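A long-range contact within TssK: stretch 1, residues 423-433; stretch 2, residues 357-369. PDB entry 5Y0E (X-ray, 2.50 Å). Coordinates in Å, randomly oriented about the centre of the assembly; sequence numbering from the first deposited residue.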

# COMPACT_ATOMS: atom_id res chain seq x y z
N ALA A 423 -5.17 -31.41 -1.01
CA ALA A 423 -5.27 -30.71 -2.27
C ALA A 423 -5.71 -31.69 -3.34
O ALA A 423 -5.29 -32.84 -3.33
CB ALA A 423 -3.94 -30.07 -2.67
N PHE A 424 -6.55 -31.22 -4.24
CA PHE A 424 -6.86 -31.99 -5.42
C PHE A 424 -5.79 -31.77 -6.47
O PHE A 424 -5.25 -30.67 -6.61
CB PHE A 424 -8.21 -31.59 -6.01
CG PHE A 424 -9.40 -31.92 -5.16
CD1 PHE A 424 -9.82 -31.06 -4.17
CD2 PHE A 424 -10.13 -33.07 -5.40
CE1 PHE A 424 -10.93 -31.36 -3.41
CE2 PHE A 424 -11.23 -33.36 -4.65
CZ PHE A 424 -11.63 -32.50 -3.66
N ALA A 425 -5.51 -32.81 -7.23
CA ALA A 425 -4.70 -32.68 -8.43
C ALA A 425 -5.56 -33.06 -9.62
O ALA A 425 -6.27 -34.07 -9.59
CB ALA A 425 -3.46 -33.56 -8.36
N LEU A 426 -5.52 -32.24 -10.66
CA LEU A 426 -6.29 -32.46 -11.86
C LEU A 426 -5.36 -32.38 -13.06
O LEU A 426 -4.65 -31.39 -13.21
CB LEU A 426 -7.43 -31.45 -12.03
CG LEU A 426 -8.44 -31.25 -10.90
CD1 LEU A 426 -7.95 -30.27 -9.86
CD2 LEU A 426 -9.77 -30.81 -11.48
N HIS A 427 -5.41 -33.40 -13.91
CA HIS A 427 -4.62 -33.47 -15.13
C HIS A 427 -5.57 -33.79 -16.25
O HIS A 427 -6.40 -34.66 -16.10
CB HIS A 427 -3.58 -34.56 -15.03
CG HIS A 427 -2.79 -34.74 -16.28
ND1 HIS A 427 -3.22 -35.50 -17.34
CD2 HIS A 427 -1.58 -34.26 -16.64
CE1 HIS A 427 -2.32 -35.49 -18.29
NE2 HIS A 427 -1.30 -34.74 -17.89
N LEU A 428 -5.41 -33.16 -17.39
CA LEU A 428 -6.36 -33.34 -18.47
C LEU A 428 -5.63 -33.52 -19.79
O LEU A 428 -4.77 -32.71 -20.13
CB LEU A 428 -7.30 -32.15 -18.54
CG LEU A 428 -8.11 -32.03 -19.83
CD1 LEU A 428 -9.18 -33.10 -19.88
CD2 LEU A 428 -8.70 -30.67 -19.94
N ALA A 429 -5.98 -34.57 -20.52
CA ALA A 429 -5.43 -34.82 -21.85
C ALA A 429 -5.86 -33.75 -22.85
O ALA A 429 -6.92 -33.87 -23.47
CB ALA A 429 -5.86 -36.19 -22.35
N GLY A 430 -5.01 -32.74 -23.06
CA GLY A 430 -5.44 -31.44 -23.59
C GLY A 430 -5.73 -31.27 -25.07
O GLY A 430 -4.86 -30.84 -25.83
N GLU A 431 -6.96 -31.54 -25.47
CA GLU A 431 -7.45 -31.24 -26.80
C GLU A 431 -8.59 -30.22 -26.76
O GLU A 431 -9.51 -30.28 -27.57
CB GLU A 431 -7.92 -32.51 -27.50
CG GLU A 431 -9.06 -33.21 -26.75
CD GLU A 431 -9.93 -34.09 -27.64
OE1 GLU A 431 -9.99 -33.83 -28.86
OE2 GLU A 431 -10.55 -35.04 -27.12
N PHE A 432 -8.55 -29.27 -25.82
CA PHE A 432 -9.74 -28.50 -25.47
C PHE A 432 -9.50 -27.01 -25.64
O PHE A 432 -9.28 -26.29 -24.65
CB PHE A 432 -10.17 -28.82 -24.05
CG PHE A 432 -10.56 -30.24 -23.86
CD1 PHE A 432 -9.62 -31.18 -23.52
CD2 PHE A 432 -11.86 -30.64 -24.01
CE1 PHE A 432 -9.97 -32.50 -23.34
CE2 PHE A 432 -12.22 -31.95 -23.83
CZ PHE A 432 -11.27 -32.88 -23.49
N PRO A 433 -9.60 -26.50 -26.85
CA PRO A 433 -9.46 -25.07 -27.06
C PRO A 433 -10.48 -24.28 -26.27
O PRO A 433 -11.65 -24.64 -26.19
CB PRO A 433 -9.69 -24.91 -28.57
CG PRO A 433 -10.40 -26.13 -28.97
CD PRO A 433 -9.87 -27.21 -28.11
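Stretch 2 (357-369) VLLTHFPAQMKIA

A chain that leaves a helix and turns directly into a strand can dock both elements on the same partner, and this contact in TssK is a compact example. Residues 357-365 of stretch 2 are helical, with a kink where the N of Pro-363 has no bond to the preceding turn; Met-366 is the first residue to leave helical torsions, and 366-369 are extended. That strand runs antiparallel to strand 423-428, at 164° and 4.7 Å between axes, whereas the helix crosses the same strand at 129°, with a closest approach of 8.8 Å.

The strands are joined by alternating backbone pairs. Lys-367 N donates to His-427 O (3.0 Å) and His-427 N to Lys-367 O (3.2 Å); two residues on, Ala-369 N donates to Ala-425 O at 2.9 Å. In the non-hydrogen-bonded positions that alternate with these, Leu-426 faces Ile-368 and Leu-428 faces Met-366, placing four apolar side chains on one face of the sheet, with Leu-426 CG 3.7 Å from Ile-368 CG1 and Leu-426 CB 3.6 Å from Met-366 SD.

Gln-365, at the junction, has the largest covered area of any residue here. Its carbonyl extends the ladder, Gln-365 O accepting from Ala-429 N at 3.0 Å, while its amide NE2 donates to both Ala-429 O and Glu-431 OE2, each at 3.2 Å. Glu-431 OE2 also accepts from His-361 ND1 (2.8 Å, nearly linear), so one carboxylate oxygen ties successive helical turns to the loop.

Phe-432, second in covered area, packs its ring against the helix: CE1 lies 3.6 Å from Gln-365 NE2 and CZ 4.2 Å from His-361 CB. Leu-428 links the two regions, its CD1 lying 4.0 Å from Met-366 CB and 4.3 Å from Phe-362 CD1. Backbone pairing thus sets the strands' register, while the helix rests mainly on Glu-431 and Phe-432, beyond strand 423-428, with Leu-428 and the Ala-429 backbone adding contacts.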

# COMPACT_ATOMS: atom_id res chain seq x y z
N VAL A 357 -18.71 -34.08 -27.64
CA VAL A 357 -17.34 -34.41 -27.38
C VAL A 357 -17.03 -34.08 -25.95
O VAL A 357 -16.42 -34.85 -25.26
CB VAL A 357 -16.41 -33.60 -28.27
CG1 VAL A 357 -15.07 -33.39 -27.60
CG2 VAL A 357 -16.24 -34.30 -29.60
N LEU A 358 -17.51 -32.94 -25.50
CA LEU A 358 -17.27 -32.52 -24.15
C LEU A 358 -17.91 -33.44 -23.15
O LEU A 358 -17.36 -33.69 -22.12
CB LEU A 358 -17.79 -31.12 -23.93
CG LEU A 358 -17.42 -30.57 -22.58
CD1 LEU A 358 -15.98 -30.12 -22.56
CD2 LEU A 358 -18.33 -29.43 -22.23
N LEU A 359 -19.08 -33.96 -23.45
CA LEU A 359 -19.72 -34.83 -22.51
C LEU A 359 -19.06 -36.18 -22.40
O LEU A 359 -19.15 -36.82 -21.38
CB LEU A 359 -21.18 -35.00 -22.84
CG LEU A 359 -21.99 -33.77 -22.52
CD1 LEU A 359 -23.33 -33.90 -23.17
CD2 LEU A 359 -22.16 -33.57 -21.04
N THR A 360 -18.37 -36.59 -23.44
CA THR A 360 -17.74 -37.88 -23.39
C THR A 360 -16.27 -37.80 -23.09
O THR A 360 -15.81 -38.40 -22.15
CB THR A 360 -17.98 -38.65 -24.69
OG1 THR A 360 -17.64 -37.84 -25.80
CG2 THR A 360 -19.42 -38.99 -24.81
N HIS A 361 -15.53 -37.04 -23.85
CA HIS A 361 -14.11 -36.98 -23.63
C HIS A 361 -13.66 -36.34 -22.34
O HIS A 361 -12.71 -36.79 -21.74
CB HIS A 361 -13.43 -36.28 -24.79
CG HIS A 361 -13.61 -36.96 -26.10
ND1 HIS A 361 -12.80 -36.72 -27.18
CD2 HIS A 361 -14.51 -37.89 -26.50
CE1 HIS A 361 -13.19 -37.47 -28.19
NE2 HIS A 361 -14.23 -38.18 -27.81
N PHE A 362 -14.32 -35.29 -21.89
CA PHE A 362 -13.85 -34.63 -20.68
C PHE A 362 -13.81 -35.51 -19.46
O PHE A 362 -12.82 -35.55 -18.76
CB PHE A 362 -14.67 -33.40 -20.39
CG PHE A 362 -14.17 -32.62 -19.23
CD1 PHE A 362 -13.20 -31.68 -19.40
CD2 PHE A 362 -14.66 -32.83 -17.98
CE1 PHE A 362 -12.73 -30.96 -18.35
CE2 PHE A 362 -14.20 -32.11 -16.92
CZ PHE A 362 -13.23 -31.18 -17.10
N PRO A 363 -14.88 -36.23 -19.19
CA PRO A 363 -14.93 -37.08 -18.01
C PRO A 363 -13.92 -38.21 -18.04
O PRO A 363 -13.59 -38.70 -16.98
CB PRO A 363 -16.33 -37.65 -18.05
CG PRO A 363 -17.09 -36.73 -18.90
CD PRO A 363 -16.14 -36.28 -19.93
N ALA A 364 -13.47 -38.61 -19.21
CA ALA A 364 -12.48 -39.65 -19.33
C ALA A 364 -11.09 -39.05 -19.27
O ALA A 364 -10.23 -39.53 -18.57
CB ALA A 364 -12.67 -40.38 -20.63
N GLN A 365 -10.87 -37.97 -19.99
CA GLN A 365 -9.56 -37.35 -20.04
C GLN A 365 -9.17 -36.47 -18.87
O GLN A 365 -8.08 -35.92 -18.85
CB GLN A 365 -9.42 -36.56 -21.32
CG GLN A 365 -9.05 -37.42 -22.49
CD GLN A 365 -9.71 -36.98 -23.76
OE1 GLN A 365 -10.60 -37.63 -24.27
NE2 GLN A 365 -9.25 -35.87 -24.29
N MET A 366 -10.05 -36.30 -17.90
CA MET A 366 -9.70 -35.50 -16.77
C MET A 366 -9.59 -36.45 -15.62
O MET A 366 -10.56 -37.00 -15.17
CB MET A 366 -10.75 -34.43 -16.50
CG MET A 366 -10.64 -33.77 -15.14
SD MET A 366 -9.18 -32.78 -14.90
CE MET A 366 -9.75 -31.16 -15.36
N LYS A 367 -8.37 -36.66 -15.18
CA LYS A 367 -8.10 -37.55 -14.08
C LYS A 367 -7.90 -36.74 -12.84
O LYS A 367 -7.08 -35.84 -12.81
CB LYS A 367 -6.86 -38.38 -14.38
N ILE A 368 -8.65 -37.06 -11.81
CA ILE A 368 -8.54 -36.33 -10.59
C ILE A 368 -8.09 -37.22 -9.46
O ILE A 368 -8.62 -38.29 -9.24
CB ILE A 368 -9.89 -35.67 -10.24
CG1 ILE A 368 -10.16 -34.49 -11.14
CG2 ILE A 368 -9.91 -35.18 -8.81
CD1 ILE A 368 -11.63 -34.21 -11.30
N ALA A 369 -7.08 -36.74 -8.74
CA ALA A 369 -6.52 -37.45 -7.62
C ALA A 369 -5.69 -36.52 -6.78
O ALA A 369 -5.60 -35.34 -7.07
CB ALA A 369 -5.66 -38.58 -8.10